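Local coordinates for ABC-type transport system, sugar-family extracellular solute-binding protein (PDB 6HNJ) that probably captures a small solute outside the cell, perhaps a sugar, and hands it to an ABC-type importer, at residues K154-G159 / K208-Y213; K190-S195 / D217-S222. The protein carries 1 engineered substitution. One frame throughout, in Å; residues are numbered along the deposited sequence.

Interaction 1 of 2, residues K154-G159 / K208-Y213; sequences KAKTIG and KIDVLY. With EDO (1,2-ethanediol), chain F; EDO (1,2-ethanediol), chain E.
Asp-210 faces the turn before strand 157-163 and grips its backbone through one carboxylate oxygen. Asp-210 OD2 accepts from Lys-156 N at 2.8 Å, nearly straight at 169°, and from Thr-157 N at 3.2 Å, both on its anti side and tilted out of the carboxylate plane. CG of Asp-210 lies anti to its own carbonyl carbon (chi1 -56°), which swings the carboxylate over to these two N-H groups. In return Asp-210 N donates to Thr-157 O at 3.0 Å, so side chain and backbone of one residue clasp the junction of turn and strand. An ethanediol molecule, probably from the crystallisation liquor, adds a third bond to Asp-210 OD2 through its O1 (2.9 Å); a second one binds Lys-154 N.

Backbone pairing takes over further along. Gly-159 N donates to Val-211 O and Gly-159 O accepts from Tyr-213 N, each at 2.8 Å, the parallel pattern in which one residue bonds to both neighbours of the residue facing it, here Leu-212.

Apolar contacts flank this ladder. Ile-158 and Val-211 lie side by side and point the same way, CG1 to CG1 at 4.1 Å. On the other face CG2 of Ile-209 rests against Gly-159 CA (3.7 Å), while CD1 of Leu-212 lies against the carbonyl group of Gly-159.

The two strands are the central pair of a four-stranded parallel sheet: Ile-158 bonds outward to Lys-186 and Val-188 of strand 186-192, Leu-212 to Pro-237 and Ile-239 on the side of strand 238-240, and Leu-176 of helix 167-183 packs on Ile-158 and Tyr-213.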
ATOM      1  N   LYS A 154      -5.977  -3.148 -27.001  1.00 29.60           N
ATOM      2  CA  LYS A 154      -5.256  -2.799 -28.223  1.00 35.93           C
ATOM      3  C   LYS A 154      -4.250  -1.664 -28.001  1.00 33.37           C
ATOM      4  O   LYS A 154      -3.808  -1.059 -28.970  1.00 32.81           O
ATOM      5  CB  LYS A 154      -6.243  -2.413 -29.354  1.00 42.90           C
ATOM      6  CG  LYS A 154      -7.583  -3.181 -29.372  1.00 49.17           C
ATOM      7  CD  LYS A 154      -8.055  -3.635 -30.761  1.00 56.48           C
ATOM      8  CE  LYS A 154      -8.048  -2.538 -31.818  1.00 60.83           C
ATOM      9  NZ  LYS A 154      -8.677  -1.270 -31.350  1.00 65.88           N
ATOM     10  N   ALA A 155      -3.901  -1.359 -26.745  1.00 32.35           N
ATOM     11  CA  ALA A 155      -3.005  -0.227 -26.432  1.00 31.47           C
ATOM     12  C   ALA A 155      -1.611  -0.339 -27.051  1.00 31.06           C
ATOM     13  O   ALA A 155      -1.021  -1.410 -27.083  1.00 31.69           O
ATOM     14  CB  ALA A 155      -2.860  -0.075 -24.923  1.00 33.78           C
ATOM     15  N   LYS A 156      -1.094   0.794 -27.525  1.00 32.47           N
ATOM     16  CA  LYS A 156       0.295   0.914 -27.977  1.00 34.89           C
ATOM     17  C   LYS A 156       1.120   1.878 -27.133  1.00 33.00           C
ATOM     18  O   LYS A 156       2.339   1.715 -27.061  1.00 34.27           O
ATOM     19  CB  LYS A 156       0.339   1.419 -29.423  1.00 40.96           C
ATOM     20  CG  LYS A 156      -0.412   0.567 -30.439  1.00 48.05           C
ATOM     21  CD  LYS A 156      -0.619   1.332 -31.755  1.00 53.44           C
ATOM     22  CE  LYS A 156      -1.812   0.825 -32.568  1.00 58.64           C
ATOM     23  NZ  LYS A 156      -2.604   1.954 -33.157  1.00 61.26           N
ATOM     24  N   THR A 157       0.470   2.885 -26.532  1.00 32.52           N
ATOM     25  CA  THR A 157       1.139   3.964 -25.799  1.00 28.96           C
ATOM     26  C   THR A 157       0.568   4.076 -24.377  1.00 29.47           C
ATOM     27  O   THR A 157      -0.644   4.211 -24.201  1.00 26.65           O
ATOM     28  CB  THR A 157       0.986   5.295 -26.538  1.00 31.44           C
ATOM     29  OG1 THR A 157       1.599   5.161 -27.817  1.00 34.08           O
ATOM     30  CG2 THR A 157       1.680   6.432 -25.786  1.00 31.72           C
ATOM     31  N   ILE A 158       1.465   3.998 -23.382  1.00 26.33           N
ATOM     32  CA  ILE A 158       1.114   4.118 -21.969  1.00 24.00           C
ATOM     33  C   ILE A 158       1.476   5.512 -21.515  1.00 22.11           C
ATOM     34  O   ILE A 158       2.589   5.945 -21.700  1.00 22.65           O
ATOM     35  CB  ILE A 158       1.878   3.097 -21.095  1.00 23.54           C
ATOM     36  CG1 ILE A 158       1.590   1.665 -21.545  1.00 23.78           C
ATOM     37  CG2 ILE A 158       1.500   3.287 -19.622  1.00 24.13           C
ATOM     38  CD1 ILE A 158       2.482   0.617 -20.898  1.00 23.61           C
ATOM     39  N   GLY A 159       0.527   6.216 -20.927  1.00 21.98           N
ATOM     40  CA  GLY A 159       0.778   7.515 -20.295  1.00 22.73           C
ATOM     41  C   GLY A 159       1.061   7.429 -18.813  1.00 22.23           C
ATOM     42  O   GLY A 159       0.530   6.535 -18.111  1.00 21.73           O
ATOM     43  N   LYS A 208      -2.753  11.353 -27.167  1.00 41.25           N
ATOM     44  CA  LYS A 208      -1.404  10.807 -27.261  1.00 37.87           C
ATOM     45  C   LYS A 208      -1.196   9.480 -26.536  1.00 33.17           C
ATOM     46  O   LYS A 208      -0.155   8.854 -26.722  1.00 28.24           O
ATOM     47  CB  LYS A 208      -0.392  11.845 -26.788  1.00 42.96           C
ATOM     48  CG  LYS A 208      -0.200  12.978 -27.784  1.00 47.24           C
ATOM     49  CD  LYS A 208       1.005  13.830 -27.432  1.00 52.78           C
ATOM     50  CE  LYS A 208       0.709  14.751 -26.271  1.00 53.93           C
ATOM     51  NZ  LYS A 208       1.836  15.689 -26.060  1.00 58.10           N
ATOM     52  N   ILE A 209      -2.187   9.018 -25.775  1.00 28.35           N
ATOM     53  CA  ILE A 209      -2.049   7.776 -25.006  1.00 27.68           C
ATOM     54  C   ILE A 209      -3.296   6.920 -25.135  1.00 27.38           C
ATOM     55  O   ILE A 209      -4.373   7.429 -25.470  1.00 27.80           O
ATOM     56  CB  ILE A 209      -1.743   8.057 -23.501  1.00 25.54           C
ATOM     57  CG1 ILE A 209      -2.940   8.683 -22.791  1.00 26.24           C
ATOM     58  CG2 ILE A 209      -0.539   8.981 -23.386  1.00 27.26           C
ATOM     59  CD1 ILE A 209      -2.746   8.912 -21.291  1.00 27.20           C
ATOM     60  N   ASP A 210      -3.148   5.634 -24.856  1.00 23.28           N
ATOM     61  CA  ASP A 210      -4.263   4.710 -24.878  1.00 25.39           C
ATOM     62  C   ASP A 210      -4.748   4.275 -23.471  1.00 26.63           C
ATOM     63  O   ASP A 210      -5.851   3.707 -23.327  1.00 26.45           O
ATOM     64  CB  ASP A 210      -3.893   3.480 -25.730  1.00 25.46           C
ATOM     65  CG  ASP A 210      -3.457   3.840 -27.172  1.00 28.11           C
ATOM     66  OD1 ASP A 210      -4.132   4.665 -27.847  1.00 31.00           O
ATOM     67  OD2 ASP A 210      -2.452   3.278 -27.643  1.00 27.00           O
ATOM     68  N   VAL A 211      -3.896   4.489 -22.463  1.00 23.63           N
ATOM     69  CA  VAL A 211      -4.154   4.127 -21.079  1.00 22.85           C
ATOM     70  C   VAL A 211      -3.234   5.058 -20.230  1.00 21.55           C
ATOM     71  O   VAL A 211      -2.120   5.398 -20.674  1.00 22.89           O
ATOM     72  CB  VAL A 211      -3.885   2.626 -20.828  1.00 22.96           C
ATOM     73  CG1 VAL A 211      -2.438   2.238 -21.155  1.00 22.74           C
ATOM     74  CG2 VAL A 211      -4.218   2.253 -19.413  1.00 22.47           C
ATOM     75  N   LEU A 212      -3.717   5.478 -19.060  1.00 20.66           N
ATOM     76  CA  LEU A 212      -2.933   6.251 -18.075  1.00 20.69           C
ATOM     77  C   LEU A 212      -2.663   5.369 -16.856  1.00 20.33           C
ATOM     78  O   LEU A 212      -3.575   4.672 -16.380  1.00 20.72           O
ATOM     79  CB  LEU A 212      -3.696   7.476 -17.612  1.00 20.77           C
ATOM     80  CG  LEU A 212      -2.983   8.408 -16.625  1.00 20.52           C
ATOM     81  CD1 LEU A 212      -1.867   9.126 -17.356  1.00 21.46           C
ATOM     82  CD2 LEU A 212      -3.897   9.396 -15.924  1.00 22.64           C
ATOM     83  N   TYR A 213      -1.429   5.389 -16.389  1.00 19.13           N
ATOM     84  CA  TYR A 213      -1.046   4.759 -15.115  1.00 20.00           C
ATOM     85  C   TYR A 213      -0.819   5.847 -14.100  1.00 20.42           C
ATOM     86  O   TYR A 213      -0.021   6.749 -14.338  1.00 21.97           O
ATOM     87  CB  TYR A 213       0.211   3.930 -15.236  1.00 20.72           C
ATOM     88  CG  TYR A 213       0.579   3.199 -13.971  1.00 21.65           C
ATOM     89  CD1 TYR A 213      -0.116   2.074 -13.582  1.00 22.78           C
ATOM     90  CD2 TYR A 213       1.625   3.637 -13.163  1.00 23.30           C
ATOM     91  CE1 TYR A 213       0.237   1.375 -12.429  1.00 23.14           C
ATOM     92  CE2 TYR A 213       1.982   2.946 -12.020  1.00 23.02           C
ATOM     93  CZ  TYR A 213       1.267   1.822 -11.655  1.00 23.12           C
ATOM     94  OH  TYR A 213       1.588   1.097 -10.528  1.00 24.53           O
TER
HETATM   95  C1  EDO F 405      -6.499   1.147 -27.209  1.00 57.65           C
HETATM   96  O1  EDO F 405      -6.065   1.531 -28.525  1.00 59.78           O
HETATM   97  C2  EDO F 405      -7.810   0.348 -27.260  1.00 58.86           C
HETATM   98  O2  EDO F 405      -7.769  -0.787 -26.372  1.00 54.23           O
HETATM   99  C1  EDO E 404      -1.480   6.329 -30.236  1.00 58.57           C
HETATM  100  O1  EDO E 404      -1.212   5.140 -29.477  1.00 55.53           O
HETATM  101  C2  EDO E 404      -2.975   6.612 -30.250  1.00 57.58           C
HETATM  102  O2  EDO E 404      -3.274   7.496 -29.165  1.00 58.46           O

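Interaction 2 of 2, residues K190-S195 / D217-S222; sequences KGITTS and DNLVAS
Leu-219 extends its CG anti to the backbone N (chi1 179°), carrying its methyls from the helix to the end of strand 186-192 and the loop that follows, while Ile-192 holds CG1 between its backbone N and carbonyl carbon (chi1 58°), turned to the CD2 methyl. The two side chains cross at a slant, Leu-219 CD2 lying 3.8 Å from Ile-192 CG1 and also touching the carbonyl group of Thr-193. The other methyl, Leu-219 CD1, reaches Ser-195, 3.5 Å from its OG. Deeper in, Val-220 CG2 meets Ile-192 CD1 at 4.2 Å.

No direct hydrogen bond joins the segments; a water bridges them instead, donating to Leu-219 O (2.9 Å) and bonded to Ser-195 OG.

The helix start is fixed by Asp-217, the N-cap, whose OD1 accepts from Val-220 N at 3.0 Å. Its other oxygen, OD2, takes bonds from Asn-163 N and Ser-169 OG, tying the cap to the end of strand 157-163 and to helix 167-183.

The loop after strand 186-192 and the short helix after strand 211-214, two strands flanking 157-163, thus meet at the C-terminal edge of the sheet, as expected of the periplasmic-binding-protein fold.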
ATOM      1  N   LYS A 190       4.382  13.028 -18.349  1.00 36.74           N
ATOM      2  CA  LYS A 190       4.164  14.439 -18.021  1.00 38.23           C
ATOM      3  C   LYS A 190       4.543  14.608 -16.553  1.00 34.33           C
ATOM      4  O   LYS A 190       3.806  14.180 -15.680  1.00 30.02           O
ATOM      5  CB  LYS A 190       2.694  14.806 -18.262  1.00 42.30           C
ATOM      6  CG  LYS A 190       2.312  16.253 -17.958  1.00 47.55           C
ATOM      7  CD  LYS A 190       3.079  17.308 -18.747  1.00 49.13           C
ATOM      8  CE  LYS A 190       2.949  17.131 -20.254  1.00 54.98           C
ATOM      9  NZ  LYS A 190       1.539  16.933 -20.720  1.00 56.47           N
ATOM     10  N   GLY A 191       5.717  15.177 -16.299  1.00 30.54           N
ATOM     11  CA  GLY A 191       6.207  15.402 -14.951  1.00 30.46           C
ATOM     12  C   GLY A 191       5.700  16.764 -14.511  1.00 30.98           C
ATOM     13  O   GLY A 191       5.789  17.723 -15.271  1.00 34.08           O
ATOM     14  N   ILE A 192       5.100  16.832 -13.328  1.00 28.59           N
ATOM     15  CA  ILE A 192       4.598  18.083 -12.759  1.00 27.94           C
ATOM     16  C   ILE A 192       5.121  18.272 -11.341  1.00 28.23           C
ATOM     17  O   ILE A 192       5.627  17.314 -10.725  1.00 27.40           O
ATOM     18  CB  ILE A 192       3.053  18.129 -12.759  1.00 27.13           C
ATOM     19  CG1 ILE A 192       2.457  16.953 -11.980  1.00 25.53           C
ATOM     20  CG2 ILE A 192       2.513  18.175 -14.179  1.00 28.44           C
ATOM     21  CD1 ILE A 192       0.982  17.110 -11.724  1.00 24.93           C
ATOM     22  N   THR A 193       5.003  19.504 -10.825  1.00 29.89           N
ATOM     23  CA  THR A 193       5.323  19.784  -9.414  1.00 31.95           C
ATOM     24  C   THR A 193       4.200  20.325  -8.528  1.00 28.41           C
ATOM     25  O   THR A 193       4.299  20.164  -7.324  1.00 26.59           O
ATOM     26  CB  THR A 193       6.507  20.747  -9.256  1.00 34.08           C
ATOM     27  OG1 THR A 193       6.271  21.900 -10.059  1.00 34.86           O
ATOM     28  CG2 THR A 193       7.800  20.050  -9.698  1.00 37.94           C
ATOM     29  N   THR A 194       3.148  20.915  -9.090  1.00 26.70           N
ATOM     30  CA  THR A 194       2.047  21.468  -8.285  1.00 28.31           C
ATOM     31  C   THR A 194       0.671  20.985  -8.737  1.00 25.76           C
ATOM     32  O   THR A 194       0.498  20.574  -9.884  1.00 25.06           O
ATOM     33  CB  THR A 194       2.057  23.014  -8.326  1.00 31.41           C
ATOM     34  OG1 THR A 194       1.886  23.459  -9.677  1.00 34.95           O
ATOM     35  CG2 THR A 194       3.371  23.537  -7.812  1.00 34.70           C
ATOM     36  N   SER A 195      -0.313  21.035  -7.820  1.00 22.59           N
ATOM     37  CA  SER A 195      -1.646  20.502  -8.103  1.00 22.17           C
ATOM     38  C   SER A 195      -2.324  21.241  -9.227  1.00 22.32           C
ATOM     39  O   SER A 195      -3.144  20.663  -9.949  1.00 22.20           O
ATOM     40  CB  SER A 195      -2.551  20.591  -6.865  1.00 23.32           C
ATOM     41  OG  SER A 195      -1.925  19.980  -5.750  1.00 24.46           O
ATOM     42  N   ASP A 217       1.647   8.252  -5.712  1.00 30.11           N
ATOM     43  CA  ASP A 217       2.156   9.626  -5.833  1.00 31.10           C
ATOM     44  C   ASP A 217       1.014  10.469  -5.289  1.00 28.53           C
ATOM     45  O   ASP A 217      -0.050  10.524  -5.924  1.00 30.85           O
ATOM     46  CB  ASP A 217       2.407   9.863  -7.319  1.00 31.74           C
ATOM     47  CG  ASP A 217       2.884  11.258  -7.673  1.00 34.95           C
ATOM     48  OD1 ASP A 217       2.190  12.257  -7.374  1.00 34.33           O
ATOM     49  OD2 ASP A 217       3.929  11.336  -8.384  1.00 32.72           O
ATOM     50  N   ASN A 218       1.215  11.111  -4.143  1.00 25.98           N
ATOM     51  CA  ASN A 218       0.124  11.849  -3.478  1.00 24.67           C
ATOM     52  C   ASN A 218      -0.368  12.988  -4.361  1.00 23.87           C
ATOM     53  O   ASN A 218      -1.559  13.248  -4.394  1.00 23.00           O
ATOM     54  CB  ASN A 218       0.518  12.399  -2.112  1.00 24.60           C
ATOM     55  CG  ASN A 218       0.790  11.297  -1.086  1.00 26.31           C
ATOM     56  OD1 ASN A 218       0.375  10.166  -1.272  1.00 26.71           O
ATOM     57  ND2 ASN A 218       1.481  11.640  -0.009  1.00 25.75           N
ATOM     58  N   LEU A 219       0.539  13.663  -5.067  1.00 23.96           N
ATOM     59  CA  LEU A 219       0.150  14.810  -5.898  1.00 23.88           C
ATOM     60  C   LEU A 219      -0.878  14.421  -6.965  1.00 23.70           C
ATOM     61  O   LEU A 219      -1.927  15.044  -7.102  1.00 23.06           O
ATOM     62  CB  LEU A 219       1.389  15.438  -6.554  1.00 25.10           C
ATOM     63  CG  LEU A 219       1.206  16.631  -7.485  1.00 26.60           C
ATOM     64  CD1 LEU A 219       0.655  17.783  -6.671  1.00 28.44           C
ATOM     65  CD2 LEU A 219       2.533  17.026  -8.146  1.00 27.44           C
ATOM     66  N   VAL A 220      -0.581  13.375  -7.728  1.00 23.12           N
ATOM     67  CA  VAL A 220      -1.414  13.007  -8.852  1.00 23.55           C
ATOM     68  C   VAL A 220      -2.598  12.175  -8.367  1.00 21.92           C
ATOM     69  O   VAL A 220      -3.713  12.397  -8.769  1.00 18.91           O
ATOM     70  CB  VAL A 220      -0.607  12.245  -9.920  1.00 23.99           C
ATOM     71  CG1 VAL A 220      -1.500  11.721 -11.016  1.00 25.62           C
ATOM     72  CG2 VAL A 220       0.453  13.159 -10.498  1.00 26.57           C
ATOM     73  N   ALA A 221      -2.355  11.258  -7.454  1.00 21.89           N
ATOM     74  CA  ALA A 221      -3.401  10.324  -7.031  1.00 22.18           C
ATOM     75  C   ALA A 221      -4.558  11.024  -6.289  1.00 23.24           C
ATOM     76  O   ALA A 221      -5.736  10.631  -6.445  1.00 23.65           O
ATOM     77  CB  ALA A 221      -2.799   9.228  -6.164  1.00 22.79           C
ATOM     78  N   SER A 222      -4.222  12.067  -5.533  1.00 20.03           N
ATOM     79  CA  SER A 222      -5.196  12.878  -4.814  0.60 20.25           C
ATOM     80  C   SER A 222      -6.024  13.749  -5.775  1.00 20.65           C
ATOM     81  O   SER A 222      -7.008  14.332  -5.370  1.00 21.41           O
ATOM     82  CB  SER A 222      -4.489  13.788  -3.785  0.60 20.17           C
ATOM     83  OG  SER A 222      -3.821  13.015  -2.775  0.60 19.50           O
TER
HETATM   84  O   HOH W   1      -3.048  17.251  -5.621  1.00 23.58           O

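In the fold
From the N terminus, the chain enters the second parallel sheet through 154-159, passes helix 167-183 and returns along strand 186-192 into 190-195. Helix 198-205 then leads to 208-213, where interaction 1 closes a loop of 48 intervening residues. A few residues later the chain reaches 217-222, and interaction 2 closes a shorter one of 21. The segments alternate, so the two loops cross rather than nest. Interaction 1 joins the two central strands near their beginnings; interaction 2, with its centre about 18 Å from that of interaction 1, joins the end of the edge strand to the short helix after strand 211-214. Together they sit at opposite ends of the strands of one sheet.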